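Local atomic coordinates of DUF5642 domain-containing protein (Mycobacterium smegmatis, PDB entry 4TMD), a protein that is of unknown function but is probably a secreted lipoprotein of a family related to Mog1p and PsbP. Residues Y151-V162 / R183-R194. Residues are numbered along the deposited sequence; the frame is centred on the assembly and turned at random. Where two conformers were deposited one is given.
Sequences YVASFDNYMVIV and RELLSAAVAAVR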
ATOM      1  N   TYR A 151       1.702  -2.780   2.012  1.00 15.22           N
ATOM      2  CA  TYR A 151       1.227  -4.062   2.522  1.00 11.83           C
ATOM      3  C   TYR A 151      -0.234  -4.153   2.166  1.00 18.89           C
ATOM      4  O   TYR A 151      -1.006  -3.233   2.415  1.00 12.11           O
ATOM      5  CB  TYR A 151       1.448  -4.204   4.029  1.00 13.41           C
ATOM      6  CG  TYR A 151       2.909  -4.084   4.383  1.00 16.93           C
ATOM      7  CD1 TYR A 151       3.722  -5.209   4.420  1.00 18.73           C
ATOM      8  CD2 TYR A 151       3.487  -2.841   4.640  1.00 16.17           C
ATOM      9  CE1 TYR A 151       5.073  -5.103   4.710  1.00 18.95           C
ATOM     10  CE2 TYR A 151       4.845  -2.730   4.939  1.00 13.19           C
ATOM     11  CZ  TYR A 151       5.624  -3.860   4.975  1.00 17.25           C
ATOM     12  OH  TYR A 151       6.970  -3.760   5.267  1.00 20.73           O
ATOM     13  N   VAL A 152      -0.594  -5.270   1.555  1.00 12.29           N
ATOM     14  CA  VAL A 152      -1.929  -5.476   1.044  1.00 12.30           C
ATOM     15  C   VAL A 152      -2.553  -6.698   1.696  1.00 14.76           C
ATOM     16  O   VAL A 152      -1.916  -7.751   1.741  1.00 15.42           O
ATOM     17  CB  VAL A 152      -1.887  -5.688  -0.484  1.00 13.72           C
ATOM     18  CG1 VAL A 152      -3.273  -6.112  -1.012  1.00 16.22           C
ATOM     19  CG2 VAL A 152      -1.397  -4.442  -1.176  1.00 14.56           C
ATOM     20  N   ALA A 153      -3.781  -6.566   2.193  1.00 13.83           N
ATOM     21  CA  ALA A 153      -4.527  -7.730   2.671  1.00 11.81           C
ATOM     22  C   ALA A 153      -5.817  -7.864   1.897  1.00 19.20           C
ATOM     23  O   ALA A 153      -6.573  -6.907   1.785  1.00 19.10           O
ATOM     24  CB  ALA A 153      -4.816  -7.625   4.160  1.00 13.68           C
ATOM     25  N   SER A 154      -6.061  -9.063   1.373  1.00 15.44           N
ATOM     26  CA  SER A 154      -7.235  -9.354   0.565  1.00 14.84           C
ATOM     27  C   SER A 154      -8.110 -10.411   1.230  1.00 14.78           C
ATOM     28  O   SER A 154      -7.620 -11.478   1.577  1.00 15.46           O
ATOM     29  CB  SER A 154      -6.804  -9.858  -0.815  1.00 22.32           C
ATOM     30  OG  SER A 154      -7.899 -10.418  -1.511  1.00 30.76           O
ATOM     31  N   PHE A 155      -9.392 -10.115   1.409  1.00 18.28           N
ATOM     32  CA  PHE A 155     -10.337 -11.120   1.882  1.00 22.15           C
ATOM     33  C   PHE A 155     -11.703 -10.785   1.326  1.00 22.46           C
ATOM     34  O   PHE A 155     -12.154  -9.648   1.410  1.00 18.19           O
ATOM     35  CB  PHE A 155     -10.364 -11.209   3.422  1.00 20.36           C
ATOM     36  CG  PHE A 155     -10.631  -9.905   4.107  1.00 16.45           C
ATOM     37  CD1 PHE A 155      -9.623  -8.966   4.264  1.00 25.07           C
ATOM     38  CD2 PHE A 155     -11.890  -9.619   4.614  1.00 23.98           C
ATOM     39  CE1 PHE A 155      -9.860  -7.759   4.901  1.00 25.01           C
ATOM     40  CE2 PHE A 155     -12.135  -8.411   5.252  1.00 21.83           C
ATOM     41  CZ  PHE A 155     -11.119  -7.483   5.403  1.00 18.65           C
ATOM     42  N   ASP A 156     -12.352 -11.781   0.734  1.00 26.74           N
ATOM     43  CA  ASP A 156     -13.651 -11.576   0.104  1.00 25.47           C
ATOM     44  C   ASP A 156     -13.585 -10.378  -0.832  1.00 18.05           C
ATOM     45  O   ASP A 156     -12.664 -10.271  -1.647  1.00 20.90           O
ATOM     46  CB  ASP A 156     -14.734 -11.372   1.154  1.00 25.52           C
ATOM     47  CG  ASP A 156     -14.946 -12.597   2.003  1.00 47.34           C
ATOM     48  OD1 ASP A 156     -14.723 -13.724   1.495  1.00 51.26           O
ATOM     49  OD2 ASP A 156     -15.328 -12.433   3.181  1.00 60.52           O
ATOM     50  N   ASN A 157     -14.544  -9.468  -0.701  1.00 18.45           N
ATOM     51  CA  ASN A 157     -14.562  -8.287  -1.554  0.64 20.38           C
ATOM     52  C   ASN A 157     -13.941  -7.082  -0.851  1.00 18.32           C
ATOM     53  O   ASN A 157     -14.261  -5.936  -1.159  1.00 19.34           O
ATOM     54  CB  ASN A 157     -15.990  -7.984  -2.004  0.64 18.73           C
ATOM     55  CG  ASN A 157     -16.596  -9.129  -2.814  0.64 21.50           C
ATOM     56  OD1 ASN A 157     -15.890 -10.055  -3.211  0.64 28.34           O
ATOM     57  ND2 ASN A 157     -17.897  -9.071  -3.055  0.64 21.51           N
ATOM     58  N   TYR A 158     -13.051  -7.359   0.097  1.00 15.94           N
ATOM     59  CA  TYR A 158     -12.382  -6.291   0.825  1.00 17.91           C
ATOM     60  C   TYR A 158     -10.912  -6.298   0.513  1.00 18.36           C
ATOM     61  O   TYR A 158     -10.289  -7.345   0.310  1.00 13.81           O
ATOM     62  CB  TYR A 158     -12.577  -6.422   2.340  1.00 16.27           C
ATOM     63  CG  TYR A 158     -13.976  -6.136   2.814  1.00 21.38           C
ATOM     64  CD1 TYR A 158     -14.351  -4.856   3.193  1.00 24.93           C
ATOM     65  CD2 TYR A 158     -14.929  -7.156   2.894  1.00 28.42           C
ATOM     66  CE1 TYR A 158     -15.633  -4.589   3.632  1.00 28.67           C
ATOM     67  CE2 TYR A 158     -16.226  -6.897   3.325  1.00 23.59           C
ATOM     68  CZ  TYR A 158     -16.568  -5.612   3.693  1.00 30.45           C
ATOM     69  OH  TYR A 158     -17.843  -5.340   4.129  1.00 35.76           O
ATOM     70  N   MET A 159     -10.333  -5.116   0.524  1.00 15.14           N
ATOM     71  CA  MET A 159      -8.891  -5.027   0.408  1.00 21.08           C
ATOM     72  C   MET A 159      -8.430  -3.941   1.342  1.00 17.95           C
ATOM     73  O   MET A 159      -9.066  -2.895   1.391  1.00 15.51           O
ATOM     74  CB  MET A 159      -8.486  -4.720  -1.028  1.00 19.63           C
ATOM     75  CG  MET A 159      -7.006  -4.546  -1.220  1.00 23.04           C
ATOM     76  SD  MET A 159      -6.595  -4.677  -2.976  1.00 32.66           S
ATOM     77  CE  MET A 159      -6.455  -6.450  -3.162  1.00 20.73           C
ATOM     78  N   VAL A 160      -7.359  -4.199   2.095  1.00 13.67           N
ATOM     79  CA  VAL A 160      -6.809  -3.195   2.991  1.00 13.28           C
ATOM     80  C   VAL A 160      -5.378  -2.951   2.577  1.00 15.41           C
ATOM     81  O   VAL A 160      -4.624  -3.896   2.360  1.00 14.76           O
ATOM     82  CB  VAL A 160      -6.872  -3.629   4.473  1.00 22.84           C
ATOM     83  CG1 VAL A 160      -6.117  -2.633   5.353  1.00 20.68           C
ATOM     84  CG2 VAL A 160      -8.330  -3.774   4.930  1.00 17.77           C
ATOM     85  N   ILE A 161      -5.012  -1.685   2.432  1.00 13.73           N
ATOM     86  CA  ILE A 161      -3.676  -1.340   1.986  1.00 15.44           C
ATOM     87  C   ILE A 161      -3.004  -0.378   2.959  1.00 14.24           C
ATOM     88  O   ILE A 161      -3.522   0.710   3.227  1.00 19.53           O
ATOM     89  CB  ILE A 161      -3.685  -0.686   0.594  1.00 17.66           C
ATOM     90  CG1 ILE A 161      -4.498  -1.525  -0.394  1.00 21.30           C
ATOM     91  CG2 ILE A 161      -2.256  -0.487   0.110  1.00 25.03           C
ATOM     92  CD1 ILE A 161      -4.468  -0.961  -1.784  1.00 33.65           C
ATOM     93  N   VAL A 162      -1.859  -0.790   3.489  1.00 12.30           N
ATOM     94  CA  VAL A 162      -1.053   0.104   4.305  1.00 11.74           C
ATOM     95  C   VAL A 162       0.145   0.531   3.469  1.00 15.16           C
ATOM     96  O   VAL A 162       0.864  -0.307   2.909  1.00 17.13           O
ATOM     97  CB  VAL A 162      -0.602  -0.561   5.636  1.00 16.45           C
ATOM     98  CG1 VAL A 162       0.384   0.356   6.411  1.00 10.88           C
ATOM     99  CG2 VAL A 162      -1.833  -0.890   6.497  1.00 13.07           C
ATOM    100  N   ARG A 183       3.333  -3.174   9.347  1.00 13.12           N
ATOM    101  CA  ARG A 183       2.756  -4.520   9.328  1.00 18.61           C
ATOM    102  C   ARG A 183       1.713  -4.684  10.442  1.00 20.68           C
ATOM    103  O   ARG A 183       0.671  -5.312  10.247  1.00 14.79           O
ATOM    104  CB  ARG A 183       3.852  -5.588   9.444  1.00 14.49           C
ATOM    105  CG  ARG A 183       4.779  -5.666   8.206  1.00 13.50           C
ATOM    106  CD  ARG A 183       5.706  -6.870   8.268  1.00 23.70           C
ATOM    107  NE  ARG A 183       6.478  -6.905   9.508  1.00 29.89           N
ATOM    108  CZ  ARG A 183       7.704  -6.407   9.651  1.00 35.06           C
ATOM    109  NH1 ARG A 183       8.320  -5.836   8.623  1.00 27.65           N
ATOM    110  NH2 ARG A 183       8.318  -6.477  10.827  1.00 34.21           N
ATOM    111  N   GLU A 184       1.971  -4.102  11.606  1.00 14.19           N
ATOM    112  CA  GLU A 184       0.970  -4.165  12.679  1.00 17.33           C
ATOM    113  C   GLU A 184      -0.269  -3.360  12.340  1.00 13.30           C
ATOM    114  O   GLU A 184      -1.396  -3.769  12.662  1.00 12.87           O
ATOM    115  CB  GLU A 184       1.572  -3.694  14.005  1.00 22.13           C
ATOM    116  CG  GLU A 184       2.712  -4.614  14.440  1.00 34.00           C
ATOM    117  CD  GLU A 184       3.486  -4.106  15.634  1.00 48.69           C
ATOM    118  OE1 GLU A 184       3.177  -2.998  16.134  1.00 39.02           O
ATOM    119  OE2 GLU A 184       4.412  -4.828  16.065  1.00 57.48           O
ATOM    120  N   LEU A 185      -0.092  -2.218  11.673  1.00 13.29           N
ATOM    121  CA  LEU A 185      -1.259  -1.470  11.207  1.00 12.38           C
ATOM    122  C   LEU A 185      -2.129  -2.312  10.261  1.00 13.44           C
ATOM    123  O   LEU A 185      -3.350  -2.185  10.275  1.00 11.75           O
ATOM    124  CB  LEU A 185      -0.842  -0.176  10.492  1.00 11.84           C
ATOM    125  CG  LEU A 185      -0.400   0.979  11.396  1.00 21.20           C
ATOM    126  CD1 LEU A 185       0.143   2.110  10.532  1.00 21.69           C
ATOM    127  CD2 LEU A 185      -1.578   1.478  12.234  1.00 16.43           C
ATOM    128  N   LEU A 186      -1.506  -3.147   9.427  1.00 10.74           N
ATOM    129  CA  LEU A 186      -2.283  -3.961   8.495  1.00 10.76           C
ATOM    130  C   LEU A 186      -3.149  -4.971   9.249  1.00 12.44           C
ATOM    131  O   LEU A 186      -4.338  -5.112   8.982  1.00 10.43           O
ATOM    132  CB  LEU A 186      -1.373  -4.688   7.513  1.00 13.67           C
ATOM    133  CG  LEU A 186      -2.131  -5.602   6.547  1.00 13.88           C
ATOM    134  CD1 LEU A 186      -2.878  -4.781   5.493  1.00 12.03           C
ATOM    135  CD2 LEU A 186      -1.177  -6.618   5.898  1.00 14.85           C
ATOM    136  N   SER A 187      -2.547  -5.672  10.201  1.00 12.28           N
ATOM    137  CA  SER A 187      -3.292  -6.629  10.998  1.00 11.63           C
ATOM    138  C   SER A 187      -4.398  -5.949  11.793  1.00 13.88           C
ATOM    139  O   SER A 187      -5.523  -6.458  11.891  1.00 15.24           O
ATOM    140  CB  SER A 187      -2.345  -7.366  11.935  1.00 14.92           C
ATOM    141  OG  SER A 187      -1.400  -8.084  11.178  1.00 25.50           O
ATOM    142  N   ALA A 188      -4.081  -4.795  12.368  1.00 10.44           N
ATOM    143  CA  ALA A 188      -5.046  -4.104  13.201  1.00 14.75           C
ATOM    144  C   ALA A 188      -6.209  -3.586  12.361  1.00 12.10           C
ATOM    145  O   ALA A 188      -7.361  -3.643  12.800  1.00 11.53           O
ATOM    146  CB  ALA A 188      -4.369  -2.956  13.979  1.00 15.19           C
ATOM    147  N   ALA A 189      -5.910  -3.092  11.157  1.00 15.39           N
ATOM    148  CA  ALA A 189      -6.939  -2.533  10.288  1.00 16.04           C
ATOM    149  C   ALA A 189      -7.900  -3.611   9.809  1.00 14.77           C
ATOM    150  O   ALA A 189      -9.106  -3.381   9.704  1.00 16.36           O
ATOM    151  CB  ALA A 189      -6.314  -1.836   9.091  1.00 15.20           C
ATOM    152  N   VAL A 190      -7.355  -4.780   9.487  1.00 13.43           N
ATOM    153  CA  VAL A 190      -8.185  -5.871   9.012  1.00 12.89           C
ATOM    154  C   VAL A 190      -9.112  -6.295  10.144  1.00 14.11           C
ATOM    155  O   VAL A 190     -10.300  -6.498   9.926  1.00 13.75           O
ATOM    156  CB  VAL A 190      -7.346  -7.053   8.500  1.00 13.93           C
ATOM    157  CG1 VAL A 190      -8.197  -8.303   8.354  1.00 16.02           C
ATOM    158  CG2 VAL A 190      -6.709  -6.706   7.156  1.00 13.39           C
ATOM    159  N   ALA A 191      -8.588  -6.366  11.360  1.00 13.76           N
ATOM    160  CA  ALA A 191      -9.404  -6.778  12.500  1.00 14.94           C
ATOM    161  C   ALA A 191     -10.467  -5.728  12.810  1.00 17.91           C
ATOM    162  O   ALA A 191     -11.603  -6.059  13.181  1.00 17.06           O
ATOM    163  CB  ALA A 191      -8.526  -7.047  13.731  1.00 13.51           C
ATOM    164  N   ALA A 192     -10.120  -4.456  12.636  1.00 13.26           N
ATOM    165  CA  ALA A 192     -11.085  -3.380  12.881  1.00 11.61           C
ATOM    166  C   ALA A 192     -12.207  -3.392  11.831  1.00 16.29           C
ATOM    167  O   ALA A 192     -13.388  -3.292  12.170  1.00 14.87           O
ATOM    168  CB  ALA A 192     -10.381  -2.022  12.892  1.00 13.06           C
ATOM    169  N   VAL A 193     -11.828  -3.500  10.560  1.00 11.97           N
ATOM    170  CA  VAL A 193     -12.793  -3.519   9.456  1.00 13.00           C
ATOM    171  C   VAL A 193     -13.722  -4.736   9.545  1.00 19.06           C
ATOM    172  O   VAL A 193     -14.922  -4.625   9.329  1.00 15.98           O
ATOM    173  CB  VAL A 193     -12.076  -3.510   8.086  1.00 14.75           C
ATOM    174  CG1 VAL A 193     -13.047  -3.839   6.942  1.00 17.43           C
ATOM    175  CG2 VAL A 193     -11.424  -2.146   7.843  1.00 15.09           C
ATOM    176  N   ARG A 194     -13.178  -5.893   9.896  1.00 15.47           N
ATOM    177  CA  ARG A 194     -13.989  -7.114   9.914  1.00 16.20           C
ATOM    178  C   ARG A 194     -15.046  -7.129  10.999  1.00 22.87           C
ATOM    179  O   ARG A 194     -16.104  -7.710  10.804  1.00 30.46           O
ATOM    180  CB  ARG A 194     -13.110  -8.343  10.079  1.00 15.61           C
ATOM    181  CG  ARG A 194     -12.392  -8.764   8.832  1.00 21.63           C
ATOM    182  CD  ARG A 194     -11.401  -9.819   9.196  1.00 24.02           C
ATOM    183  NE  ARG A 194     -11.014 -10.627   8.062  1.00 21.54           N
ATOM    184  CZ  ARG A 194     -10.060 -11.542   8.117  1.00 21.21           C
ATOM    185  NH1 ARG A 194      -9.405 -11.734   9.251  1.00 18.47           N
ATOM    186  NH2 ARG A 194      -9.746 -12.244   7.036  1.00 24.66           N
TER
HETATM  187  O   HOH W   1       8.168  -6.128   5.672  1.00 19.65           O
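The C-terminal helix 179-194 packs on one face of the antiparallel sheet, here over the beta hairpin of strands 145-155 and 158-166, joined by a type II' turn from F155 to Y158. Helix segment 183-194 runs roughly antiparallel to strand 158-162 (152°). The short side chains of A153, A189, V160 and V190 suit this close approach, the two axes being 8.3 Å apart. L186, with CG anti to its own N (chi1 178°), swings CD1 down between the strands, 3.7 Å from A153 CB, while V162 CG2 presses on the helix backbone, 3.7 Å from L186 CA. One turn on, V190 CG2 meets A153 CB, and A189 CB rests 3.8 Å from V160 CG1. The aliphatic CG of R183 lies over one face of the Y151 ring, a CH-pi contact. At the turn, R194 CG and NE pass over one face of F155 in a cation-pi contact, the guanidinium plane turned 70° to the ring and CZ 4.5 Å from its centroid; Y158 CB covers the opposite face. No hydrogen bond joins the segments directly: apolar groups fill the middle, R194 NH2 is held by a hydrogen bond to D124 O, and a water links Y151 OH (2.7 Å) to R183 NH1 (3.0 Å).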